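Local coordinates for cytosol aminopeptidase (PDB 3KZW), which probably removes amino acids one at a time from the N-terminus of peptides, as a metal-dependent leucine aminopeptidase of the M17 family, at residues 316-327 and 505-515; 37-46 and 92-103. All coordinates share one frame; numbering follows the deposited sequence.

Interaction 1 of 2, residues 316-327 and 505-515; sequences IIEAASRLQLPV and IPTIVQWLKQQ
Ile316 packs along helix 505-512 with both branches, CG1-CD1 and CG2, touching Ile505, Ile508 and Leu512. Its CG1 rests 3.9 Å from Ile505 CG1, and its CD1 reaches Ile508 CB. CG1 is anti to the carbonyl carbon (chi1 -68°), which leaves CG2 anti to the backbone N, where it meets Leu512 CD1 at 3.7 Å, the Ile316 and Leu512 side chains crossing at about a right angle. One turn on, Ala319 CB abuts Val509 CG2 at 3.7 Å. The two helix segments run in roughly the same direction, their axes 9.8 Å apart and inclined at 37°, and apolar side chains fill the space between them.

Beyond helix 308-322 the chain turns back toward its partner through a Schellman motif, with Gln324 at positive phi as C-prime residue. This brings Leu325 onto Leu512 and Lys513, CD1 on Leu512 CB and CD2 3.9 Å from Lys513 CG. Val327 CG1 packs on Leu512 O and on Gln515 CB.

Polar links lead outward: Lys513 NZ forms a salt bridge with Glu192. Helix 188-208 touches Ala319 and Leu323, whereas strand 386-391 of the large mixed sheet receives Ile508 and Trp511, and helix 414-426 packs on Thr507.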
# COMPACT_ATOMS: atom_id res chain seq x y z
N ILE A 316 -11.30 37.24 -13.64
CA ILE A 316 -10.64 37.93 -14.75
C ILE A 316 -11.63 38.82 -15.52
O ILE A 316 -11.32 39.98 -15.81
CB ILE A 316 -9.93 36.94 -15.71
CG1 ILE A 316 -8.74 36.28 -15.01
CG2 ILE A 316 -9.45 37.65 -16.97
CD1 ILE A 316 -8.26 34.99 -15.66
N ILE A 317 -12.80 38.28 -15.82
CA ILE A 317 -13.84 39.03 -16.53
C ILE A 317 -14.39 40.17 -15.66
O ILE A 317 -14.65 41.27 -16.16
CB ILE A 317 -14.98 38.09 -17.03
CG1 ILE A 317 -14.42 37.12 -18.08
CG2 ILE A 317 -16.14 38.89 -17.62
CD1 ILE A 317 -15.30 35.91 -18.35
N GLU A 318 -14.53 39.91 -14.36
CA GLU A 318 -14.95 40.93 -13.39
C GLU A 318 -13.98 42.11 -13.37
O GLU A 318 -14.40 43.27 -13.34
CB GLU A 318 -15.08 40.31 -11.99
CG GLU A 318 -15.28 41.31 -10.84
CD GLU A 318 -16.67 41.95 -10.80
OE1 GLU A 318 -17.52 41.62 -11.66
OE2 GLU A 318 -16.92 42.79 -9.91
N ALA A 319 -12.68 41.81 -13.40
CA ALA A 319 -11.64 42.83 -13.40
C ALA A 319 -11.64 43.61 -14.72
O ALA A 319 -11.55 44.84 -14.72
CB ALA A 319 -10.28 42.22 -13.14
N ALA A 320 -11.74 42.89 -15.83
CA ALA A 320 -11.73 43.50 -17.16
C ALA A 320 -12.89 44.47 -17.37
O ALA A 320 -12.71 45.53 -17.97
CB ALA A 320 -11.72 42.43 -18.24
N SER A 321 -14.06 44.11 -16.85
CA SER A 321 -15.27 44.92 -17.01
C SER A 321 -15.25 46.17 -16.13
O SER A 321 -15.67 47.25 -16.56
CB SER A 321 -16.53 44.09 -16.75
OG SER A 321 -16.58 43.65 -15.40
N ARG A 322 -14.77 46.01 -14.90
CA ARG A 322 -14.67 47.12 -13.95
C ARG A 322 -13.57 48.11 -14.33
O ARG A 322 -13.66 49.30 -14.01
CB ARG A 322 -14.45 46.62 -12.52
CG ARG A 322 -15.73 46.16 -11.84
CD ARG A 322 -15.45 45.60 -10.46
NE ARG A 322 -15.07 46.63 -9.49
CZ ARG A 322 -14.71 46.40 -8.23
NH1 ARG A 322 -14.67 45.16 -7.76
NH2 ARG A 322 -14.39 47.41 -7.44
N LEU A 323 -12.54 47.62 -15.01
CA LEU A 323 -11.49 48.48 -15.55
C LEU A 323 -11.87 49.04 -16.92
O LEU A 323 -11.16 49.90 -17.46
CB LEU A 323 -10.16 47.72 -15.64
CG LEU A 323 -9.49 47.27 -14.34
CD1 LEU A 323 -8.15 46.61 -14.64
CD2 LEU A 323 -9.30 48.42 -13.37
N GLN A 324 -12.99 48.56 -17.46
CA GLN A 324 -13.51 48.98 -18.76
C GLN A 324 -12.46 48.86 -19.87
O GLN A 324 -12.23 49.80 -20.64
CB GLN A 324 -14.10 50.39 -18.70
CG GLN A 324 -15.42 50.48 -17.94
CD GLN A 324 -15.83 51.91 -17.64
OE1 GLN A 324 -15.02 52.73 -17.21
NE2 GLN A 324 -17.10 52.21 -17.87
N LEU A 325 -11.82 47.69 -19.92
CA LEU A 325 -10.76 47.42 -20.90
C LEU A 325 -11.34 47.25 -22.30
O LEU A 325 -12.38 46.60 -22.47
CB LEU A 325 -9.97 46.17 -20.50
CG LEU A 325 -9.23 46.15 -19.16
CD1 LEU A 325 -8.58 44.80 -18.94
CD2 LEU A 325 -8.19 47.27 -19.06
N PRO A 326 -10.67 47.84 -23.31
CA PRO A 326 -11.13 47.73 -24.70
C PRO A 326 -10.82 46.36 -25.31
O PRO A 326 -10.05 46.26 -26.27
CB PRO A 326 -10.36 48.85 -25.41
CG PRO A 326 -9.12 49.01 -24.61
CD PRO A 326 -9.48 48.70 -23.19
N VAL A 327 -11.42 45.31 -24.74
CA VAL A 327 -11.24 43.94 -25.22
C VAL A 327 -12.56 43.19 -25.28
O VAL A 327 -13.46 43.45 -24.47
CB VAL A 327 -10.23 43.13 -24.36
CG1 VAL A 327 -8.80 43.60 -24.61
CG2 VAL A 327 -10.58 43.20 -22.87
N ILE A 505 -5.04 35.32 -12.25
CA ILE A 505 -5.81 36.56 -12.41
C ILE A 505 -4.92 37.79 -12.62
O ILE A 505 -5.14 38.54 -13.57
CB ILE A 505 -6.85 36.78 -11.27
CG1 ILE A 505 -7.85 35.62 -11.22
CG2 ILE A 505 -7.57 38.12 -11.44
CD1 ILE A 505 -8.73 35.60 -9.99
N PRO A 506 -3.90 38.00 -11.75
CA PRO A 506 -2.99 39.13 -11.98
C PRO A 506 -2.29 39.07 -13.35
O PRO A 506 -2.17 40.10 -14.01
CB PRO A 506 -1.96 38.98 -10.86
CG PRO A 506 -2.67 38.25 -9.79
CD PRO A 506 -3.57 37.29 -10.50
N THR A 507 -1.84 37.88 -13.75
CA THR A 507 -1.13 37.69 -15.01
C THR A 507 -2.00 37.99 -16.23
O THR A 507 -1.60 38.76 -17.11
CB THR A 507 -0.53 36.26 -15.11
OG1 THR A 507 0.44 36.08 -14.07
CG2 THR A 507 0.15 36.04 -16.47
N ILE A 508 -3.19 37.40 -16.27
CA ILE A 508 -4.09 37.55 -17.43
C ILE A 508 -4.63 38.97 -17.56
O ILE A 508 -4.71 39.50 -18.67
CB ILE A 508 -5.24 36.50 -17.40
CG1 ILE A 508 -4.68 35.07 -17.33
CG2 ILE A 508 -6.17 36.66 -18.61
CD1 ILE A 508 -3.76 34.67 -18.50
N VAL A 509 -4.99 39.58 -16.43
CA VAL A 509 -5.45 40.97 -16.41
C VAL A 509 -4.38 41.90 -17.00
O VAL A 509 -4.68 42.76 -17.84
CB VAL A 509 -5.88 41.42 -14.99
CG1 VAL A 509 -6.02 42.95 -14.90
CG2 VAL A 509 -7.18 40.75 -14.58
N GLN A 510 -3.14 41.71 -16.56
CA GLN A 510 -2.01 42.48 -17.07
C GLN A 510 -1.83 42.29 -18.58
O GLN A 510 -1.55 43.24 -19.30
CB GLN A 510 -0.73 42.11 -16.31
CG GLN A 510 0.50 42.96 -16.65
CD GLN A 510 0.28 44.44 -16.42
OE1 GLN A 510 0.52 45.25 -17.32
NE2 GLN A 510 -0.18 44.80 -15.23
N TRP A 511 -2.00 41.05 -19.03
CA TRP A 511 -1.93 40.72 -20.45
C TRP A 511 -3.07 41.36 -21.24
O TRP A 511 -2.86 41.86 -22.35
CB TRP A 511 -1.93 39.20 -20.66
CG TRP A 511 -1.88 38.79 -22.10
CD1 TRP A 511 -0.76 38.74 -22.89
CD2 TRP A 511 -2.98 38.40 -22.93
NE1 TRP A 511 -1.11 38.33 -24.16
CE2 TRP A 511 -2.46 38.12 -24.21
CE3 TRP A 511 -4.35 38.25 -22.71
CZ2 TRP A 511 -3.27 37.70 -25.27
CZ3 TRP A 511 -5.16 37.84 -23.77
CH2 TRP A 511 -4.61 37.57 -25.03
N LEU A 512 -4.27 41.35 -20.66
CA LEU A 512 -5.44 41.97 -21.28
C LEU A 512 -5.30 43.48 -21.40
O LEU A 512 -5.81 44.08 -22.35
CB LEU A 512 -6.71 41.63 -20.49
CG LEU A 512 -7.30 40.22 -20.60
CD1 LEU A 512 -8.45 40.07 -19.64
CD2 LEU A 512 -7.74 39.89 -22.03
N LYS A 513 -4.60 44.09 -20.45
CA LYS A 513 -4.33 45.52 -20.46
C LYS A 513 -3.44 45.94 -21.64
O LYS A 513 -3.42 47.11 -22.01
CB LYS A 513 -3.66 45.96 -19.15
CG LYS A 513 -4.63 46.15 -17.98
CD LYS A 513 -3.89 46.48 -16.69
CE LYS A 513 -3.28 47.88 -16.72
NZ LYS A 513 -2.50 48.17 -15.48
N GLN A 514 -2.73 44.97 -22.22
CA GLN A 514 -1.77 45.24 -23.29
C GLN A 514 -2.30 44.91 -24.69
O GLN A 514 -1.52 44.89 -25.65
CB GLN A 514 -0.47 44.50 -23.01
CG GLN A 514 0.26 44.98 -21.76
CD GLN A 514 1.47 44.12 -21.40
OE1 GLN A 514 1.93 43.30 -22.21
NE2 GLN A 514 1.99 44.30 -20.19
N GLN A 515 -3.60 44.69 -24.81
CA GLN A 515 -4.21 44.34 -26.10
C GLN A 515 -4.80 45.55 -26.83
O GLN A 515 -5.77 46.17 -26.39
CB GLN A 515 -5.27 43.25 -25.92
CG GLN A 515 -4.76 41.97 -25.27
CD GLN A 515 -3.52 41.40 -25.95
OE1 GLN A 515 -2.44 41.34 -25.35
NE2 GLN A 515 -3.67 41.00 -27.21

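Interaction 2 of 2, residues 37-46 and 92-103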
# COMPACT_ATOMS: atom_id res chain seq x y z
N ILE A 37 -7.09 62.11 14.96
CA ILE A 37 -6.21 61.06 14.46
C ILE A 37 -4.83 61.15 15.11
O ILE A 37 -4.17 62.18 15.04
CB ILE A 37 -6.08 61.11 12.92
CG1 ILE A 37 -7.47 61.07 12.26
CG2 ILE A 37 -5.19 59.99 12.40
CD1 ILE A 37 -7.50 61.55 10.82
N ASN A 38 -4.41 60.06 15.75
CA ASN A 38 -3.12 60.00 16.43
C ASN A 38 -2.27 58.78 16.06
O ASN A 38 -1.47 58.30 16.86
CB ASN A 38 -3.30 60.11 17.95
CG ASN A 38 -4.09 58.95 18.54
OD1 ASN A 38 -4.85 58.27 17.85
ND2 ASN A 38 -3.91 58.72 19.84
N THR A 39 -2.46 58.30 14.83
CA THR A 39 -1.72 57.15 14.31
C THR A 39 -1.03 57.52 13.00
O THR A 39 -1.61 58.20 12.14
CB THR A 39 -2.64 55.92 14.12
OG1 THR A 39 -3.48 55.76 15.27
CG2 THR A 39 -1.83 54.65 13.92
N LEU A 40 0.21 57.08 12.84
CA LEU A 40 1.07 57.49 11.74
C LEU A 40 1.81 56.30 11.11
O LEU A 40 2.40 55.50 11.83
CB LEU A 40 2.09 58.51 12.26
CG LEU A 40 2.98 59.25 11.27
CD1 LEU A 40 2.18 60.30 10.53
CD2 LEU A 40 4.14 59.90 12.01
N ILE A 41 1.78 56.21 9.78
CA ILE A 41 2.46 55.13 9.06
C ILE A 41 3.57 55.66 8.15
O ILE A 41 3.33 56.51 7.29
CB ILE A 41 1.48 54.27 8.22
CG1 ILE A 41 0.35 53.71 9.09
CG2 ILE A 41 2.23 53.13 7.51
CD1 ILE A 41 -0.85 53.20 8.31
N ILE A 42 4.79 55.15 8.36
CA ILE A 42 5.95 55.52 7.56
C ILE A 42 6.71 54.27 7.10
O ILE A 42 6.89 53.33 7.88
CB ILE A 42 6.93 56.43 8.35
CG1 ILE A 42 6.19 57.66 8.91
CG2 ILE A 42 8.11 56.86 7.46
CD1 ILE A 42 7.03 58.52 9.84
N GLY A 43 7.13 54.26 5.84
CA GLY A 43 7.99 53.20 5.32
C GLY A 43 9.45 53.52 5.58
O GLY A 43 9.89 54.66 5.37
N ILE A 44 10.21 52.53 6.02
CA ILE A 44 11.62 52.73 6.38
C ILE A 44 12.57 51.91 5.50
O ILE A 44 12.53 50.68 5.52
CB ILE A 44 11.88 52.45 7.89
CG1 ILE A 44 11.01 53.35 8.79
CG2 ILE A 44 13.37 52.59 8.24
CD1 ILE A 44 11.21 54.86 8.62
N PRO A 45 13.42 52.60 4.72
CA PRO A 45 14.43 51.96 3.88
C PRO A 45 15.75 51.74 4.62
O PRO A 45 15.92 52.22 5.74
CB PRO A 45 14.63 52.97 2.76
CG PRO A 45 14.39 54.29 3.41
CD PRO A 45 13.40 54.06 4.53
N GLU A 46 16.67 51.02 3.98
CA GLU A 46 17.98 50.71 4.55
C GLU A 46 18.81 51.98 4.77
O GLU A 46 19.52 52.10 5.77
CB GLU A 46 18.73 49.72 3.66
CG GLU A 46 19.95 49.08 4.30
CD GLU A 46 20.45 47.89 3.51
OE1 GLU A 46 19.71 46.88 3.42
OE2 GLU A 46 21.58 47.95 2.99
N THR A 92 1.59 63.05 21.23
CA THR A 92 2.22 61.73 21.12
C THR A 92 1.44 60.88 20.12
O THR A 92 0.22 60.70 20.25
CB THR A 92 2.28 61.00 22.49
OG1 THR A 92 2.86 61.87 23.47
CG2 THR A 92 3.11 59.73 22.39
N TYR A 93 2.15 60.37 19.12
CA TYR A 93 1.55 59.57 18.06
C TYR A 93 1.95 58.11 18.16
O TYR A 93 3.01 57.78 18.68
CB TYR A 93 1.96 60.12 16.68
CG TYR A 93 1.20 61.36 16.25
CD1 TYR A 93 1.57 62.62 16.71
CD2 TYR A 93 0.13 61.26 15.37
CE1 TYR A 93 0.88 63.76 16.30
CE2 TYR A 93 -0.57 62.40 14.96
CZ TYR A 93 -0.19 63.64 15.43
OH TYR A 93 -0.87 64.77 15.04
N ARG A 94 1.07 57.24 17.68
CA ARG A 94 1.41 55.84 17.48
C ARG A 94 2.04 55.70 16.10
O ARG A 94 1.36 55.85 15.09
CB ARG A 94 0.16 54.95 17.59
CG ARG A 94 0.44 53.46 17.54
CD ARG A 94 -0.84 52.65 17.48
NE ARG A 94 -0.57 51.22 17.44
CZ ARG A 94 -1.50 50.27 17.40
NH1 ARG A 94 -2.78 50.58 17.39
NH2 ARG A 94 -1.13 48.99 17.37
N LEU A 95 3.34 55.45 16.07
CA LEU A 95 4.06 55.29 14.82
C LEU A 95 4.10 53.83 14.38
O LEU A 95 4.49 52.96 15.16
CB LEU A 95 5.48 55.85 14.93
CG LEU A 95 6.41 55.77 13.71
CD1 LEU A 95 5.80 56.46 12.51
CD2 LEU A 95 7.78 56.35 14.04
N ILE A 96 3.69 53.58 13.14
CA ILE A 96 3.75 52.25 12.55
C ILE A 96 4.74 52.25 11.39
O ILE A 96 4.59 52.99 10.42
CB ILE A 96 2.36 51.75 12.09
CG1 ILE A 96 1.41 51.65 13.29
CG2 ILE A 96 2.47 50.39 11.39
CD1 ILE A 96 -0.05 51.53 12.93
N THR A 97 5.76 51.40 11.52
CA THR A 97 6.85 51.32 10.57
C THR A 97 6.83 49.99 9.84
O THR A 97 6.67 48.94 10.46
CB THR A 97 8.20 51.54 11.31
OG1 THR A 97 8.48 52.94 11.36
CG2 THR A 97 9.35 50.82 10.62
N VAL A 98 6.97 50.05 8.52
CA VAL A 98 7.18 48.85 7.70
C VAL A 98 8.49 48.99 6.91
O VAL A 98 8.72 50.00 6.25
CB VAL A 98 5.96 48.53 6.78
CG1 VAL A 98 5.64 49.69 5.84
CG2 VAL A 98 6.18 47.24 6.01
N GLY A 99 9.34 47.97 7.01
CA GLY A 99 10.63 47.97 6.33
C GLY A 99 10.52 47.86 4.83
O GLY A 99 9.64 47.17 4.30
N LEU A 100 11.41 48.56 4.13
CA LEU A 100 11.42 48.58 2.67
C LEU A 100 12.67 47.92 2.09
O LEU A 100 12.73 47.63 0.89
CB LEU A 100 11.30 50.01 2.14
CG LEU A 100 10.22 50.93 2.72
CD1 LEU A 100 10.49 52.36 2.27
CD2 LEU A 100 8.82 50.50 2.33
N GLY A 101 13.67 47.70 2.95
CA GLY A 101 14.95 47.14 2.52
C GLY A 101 15.74 48.14 1.71
O GLY A 101 15.55 49.35 1.84
N ASN A 102 16.63 47.64 0.86
CA ASN A 102 17.39 48.49 -0.05
C ASN A 102 16.50 48.91 -1.20
O ASN A 102 15.93 48.07 -1.90
CB ASN A 102 18.63 47.76 -0.57
CG ASN A 102 19.72 48.70 -1.03
OD1 ASN A 102 19.48 49.62 -1.82
ND2 ASN A 102 20.94 48.48 -0.53
N LEU A 103 16.37 50.23 -1.39
CA LEU A 103 15.49 50.78 -2.42
C LEU A 103 15.98 50.54 -3.85
O LEU A 103 15.19 50.55 -4.79
CB LEU A 103 15.26 52.28 -2.20
CG LEU A 103 14.37 52.71 -1.03
CD1 LEU A 103 14.46 54.22 -0.82
CD2 LEU A 103 12.93 52.28 -1.24
O HOH W 1 -3.89 53.58 16.99
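Thr39 through Ile44 pair with Arg94 through Gly99 as neighbouring parallel strands of the six-stranded mixed sheet in the N-terminal domain. A ladder of backbone bonds joins them, in which Asn38, Leu40, Ile42 and Ile44 supply the groups on one side. Arg94 N donates to Asn38 O, and Leu40 N to Arg94 O. Leu40 O then accepts Ile96 N at 2.7 Å, and Ile42 N returns to Ile96 O. The next rung, Val98 N to Ile42 O, is weak at 3.3 Å, but Ile44 N regains a 2.9 Å bond to Val98 O. Beyond it Leu100 N reaches Ile44 O from above the carbonyl plane, and Glu46 N donates to Gly101 O. The intervening Thr39 and Ile41 turn their backbone groups to Tyr131 and Leu133 of strand 129-133, while Tyr93 and Leu95 pair with strand 81-88.

On one face Leu95 CD1 meets Ile42 CD1 at 3.6 Å; on the other, Ile41 and Ile96 lie side by side against helix 108-124. The extended Arg94 chain carries its guanidinium to Glu125, a salt bridge through NH2. Its NH1 donates in plane to a water 3.2 Å away, and that water is also hydrogen-bonded to Thr39 OG1 at 2.8 Å.

In the fold
Interactions 1 and 2 belong to different parts of the two-domain aminopeptidase and do not touch: their centres are 33 Å apart and their nearest atoms about 19 Å. They also follow in series along the chain, the strand pair 37-46/92-103 being complete before Ile316 is reached. Interaction 2 builds the interior of the N-terminal sheet and comes within reach of a second subunit, whose Gln71 packs on Asn38 and Arg94. Interaction 1 instead packs the C-terminal helix of the chain on helix 308-322, within the catalytic part of the fold, and no other subunit meets it. Neither contact includes a residue of the two sodium sites, Thr470 with Gly474 and Gly485 with Thr488.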